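PDB 2VN2: chromosome replication initiation protein from Geobacillus kaustophilus hta426, which takes part in the initiation of DNA replication as a component of the primosome, here seen as its N-terminal domain. Local coordinates for the interface of chains A and B. Residues are numbered along the deposited sequence; one frame, centred on the assembly and turned at random. Chains: chain A/B, Chromosome replication initiation protein.

The interface of chains A and B. Residues chain A 36, 40, 60-62; chain B 25-26, 31-32.
A:Val36, on helix 32-45 of chain A, lays its isopropyl group against the aliphatic stem of B:Glu32, the two side chains meeting at about a right angle. A:Val36 CB sits 3.6 Å from B:Glu32 CG. With A:Val36 CG1 anti to the backbone N (chi1 -179°), that methyl points toward the phenol end of B:Tyr25, while CG2 covers B:Glu32 CB. A:His40, one turn further along, meets B:Tyr25 tip to tip: its CE1 lies at the edge of the tyrosine ring, and its NE2 shares a nearly straight hydrogen bond of 3.0 Å with the phenol OH of B:Tyr25. The same phenol OH of B:Tyr25 donates within its own chain to B:Glu32 OE2 at 2.7 Å, meeting that oxygen on its anti side and 27° out of the carboxylate plane. Since the phenol has one hydrogen and spends it on the carboxylate, A:His40 NE2 is likely to be the donor in the bond across.

The carboxylate then faces A:Thr62 end-on and is gripped in a fork. The A:Thr62 amide N donates to B:Glu32 OE2 (2.8 Å), and its hydroxyl OG1 to B:Glu32 OE1 (2.7 Å), both through syn lone pairs. B:Glu32 OE2 thus takes two donors, one from each chain, which should hold the carboxylate against rotation. An alanine at B:Glu32 would probably leave the A:Thr62 amide and hydroxyl and the B:Tyr25 phenol without the carboxylate that accepts from all three, and open a gap beside A:Val36. At the rim, the bent chain of B:Lys26 brings CD to 3.5 Å from the A:Met61 carbonyl O. Repeated by two-fold symmetry, this patch joins two DnaD N-terminal domains and may contribute to self-association of the protein.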
loop_
_atom_site.group_PDB
_atom_site.type_symbol
_atom_site.label_atom_id
_atom_site.label_comp_id
_atom_site.label_asym_id
_atom_site.label_seq_id
_atom_site.Cartn_x
_atom_site.Cartn_y
_atom_site.Cartn_z
ATOM N N VAL A 36 -5.095 -14.997 -0.523
ATOM C CA VAL A 36 -6.092 -14.135 -1.082
ATOM C C VAL A 36 -7.281 -14.007 -0.094
ATOM O O VAL A 36 -7.881 -12.952 0.017
ATOM C CB VAL A 36 -6.514 -14.613 -2.479
ATOM C CG1 VAL A 36 -7.645 -13.576 -3.122
ATOM C CG2 VAL A 36 -5.306 -14.726 -3.394
ATOM N N HIS A 40 -8.819 -10.624 1.087
ATOM C CA HIS A 40 -10.271 -10.131 1.135
ATOM C C HIS A 40 -10.677 -9.704 2.582
ATOM O O HIS A 40 -11.365 -8.692 2.722
ATOM C CB HIS A 40 -11.337 -11.047 0.584
ATOM C CG HIS A 40 -11.215 -11.355 -0.874
ATOM N ND1 HIS A 40 -11.588 -10.482 -1.868
ATOM C CD2 HIS A 40 -10.757 -12.461 -1.501
ATOM C CE1 HIS A 40 -11.361 -11.033 -3.046
ATOM N NE2 HIS A 40 -10.854 -12.233 -2.846
ATOM N N ARG A 60 -16.422 -12.601 -3.748
ATOM C CA ARG A 60 -15.314 -12.134 -4.641
ATOM C C ARG A 60 -14.256 -13.213 -4.915
ATOM O O ARG A 60 -13.240 -12.931 -5.481
ATOM C CB ARG A 60 -14.695 -10.789 -4.139
ATOM C CG ARG A 60 -15.740 -9.609 -3.782
ATOM C CD ARG A 60 -15.049 -8.212 -3.363
ATOM N NE ARG A 60 -14.865 -7.880 -1.911
ATOM C CZ ARG A 60 -13.714 -7.685 -1.170
ATOM N NH1 ARG A 60 -12.410 -7.815 -1.613
ATOM N NH2 ARG A 60 -13.901 -7.336 0.128
ATOM N N MET A 61 -14.495 -14.476 -4.533
ATOM C CA MET A 61 -13.479 -15.544 -4.716
ATOM C C MET A 61 -14.044 -16.602 -5.683
ATOM O O MET A 61 -15.259 -16.635 -5.913
ATOM C CB MET A 61 -13.084 -16.260 -3.392
ATOM C CG MET A 61 -12.844 -15.480 -2.264
ATOM S SD MET A 61 -12.045 -16.217 -0.754
ATOM C CE MET A 61 -13.099 -15.130 -0.173
ATOM N N THR A 62 -13.201 -17.497 -6.177
ATOM C CA THR A 62 -13.695 -18.578 -7.022
ATOM C C THR A 62 -14.280 -19.773 -6.226
ATOM O O THR A 62 -14.768 -20.746 -6.843
ATOM C CB THR A 62 -12.596 -19.158 -7.883
ATOM O OG1 THR A 62 -11.614 -19.710 -7.002
ATOM C CG2 THR A 62 -11.990 -18.086 -8.869
ATOM N N TYR B 25 -10.995 -9.792 -10.002
ATOM C CA TYR B 25 -10.159 -10.773 -10.655
ATOM C C TYR B 25 -10.960 -12.018 -11.070
ATOM O O TYR B 25 -10.683 -12.594 -12.069
ATOM C CB TYR B 25 -8.948 -11.124 -9.806
ATOM C CG TYR B 25 -9.293 -11.946 -8.547
ATOM C CD1 TYR B 25 -9.372 -13.327 -8.588
ATOM C CD2 TYR B 25 -9.559 -11.309 -7.306
ATOM C CE1 TYR B 25 -9.717 -14.078 -7.485
ATOM C CE2 TYR B 25 -9.923 -12.059 -6.166
ATOM C CZ TYR B 25 -9.969 -13.438 -6.258
ATOM O OH TYR B 25 -10.302 -14.149 -5.139
ATOM N N LYS B 26 -11.988 -12.405 -10.333
ATOM C CA LYS B 26 -12.649 -13.706 -10.564
ATOM C C LYS B 26 -13.440 -13.536 -11.861
ATOM O O LYS B 26 -13.420 -14.447 -12.692
ATOM C CB LYS B 26 -13.523 -14.152 -9.368
ATOM C CG LYS B 26 -14.687 -15.132 -9.709
ATOM C CD LYS B 26 -16.015 -14.843 -8.870
ATOM C CE LYS B 26 -17.180 -15.779 -9.443
ATOM N NZ LYS B 26 -16.623 -17.124 -9.987
ATOM N N GLY B 31 -7.890 -17.004 -11.221
ATOM C CA GLY B 31 -8.067 -17.656 -9.948
ATOM C C GLY B 31 -7.148 -17.026 -8.878
ATOM O O GLY B 31 -6.223 -16.253 -9.233
ATOM N N GLU B 32 -7.379 -17.361 -7.581
ATOM C CA GLU B 32 -6.484 -16.922 -6.451
ATOM C C GLU B 32 -5.040 -17.297 -6.736
ATOM O O GLU B 32 -4.126 -16.561 -6.486
ATOM C CB GLU B 32 -6.967 -17.570 -5.128
ATOM C CG GLU B 32 -8.300 -17.042 -4.519
ATOM C CD GLU B 32 -9.528 -17.521 -5.261
ATOM O OE1 GLU B 32 -9.452 -18.632 -5.845
ATOM O OE2 GLU B 32 -10.601 -16.806 -5.267
#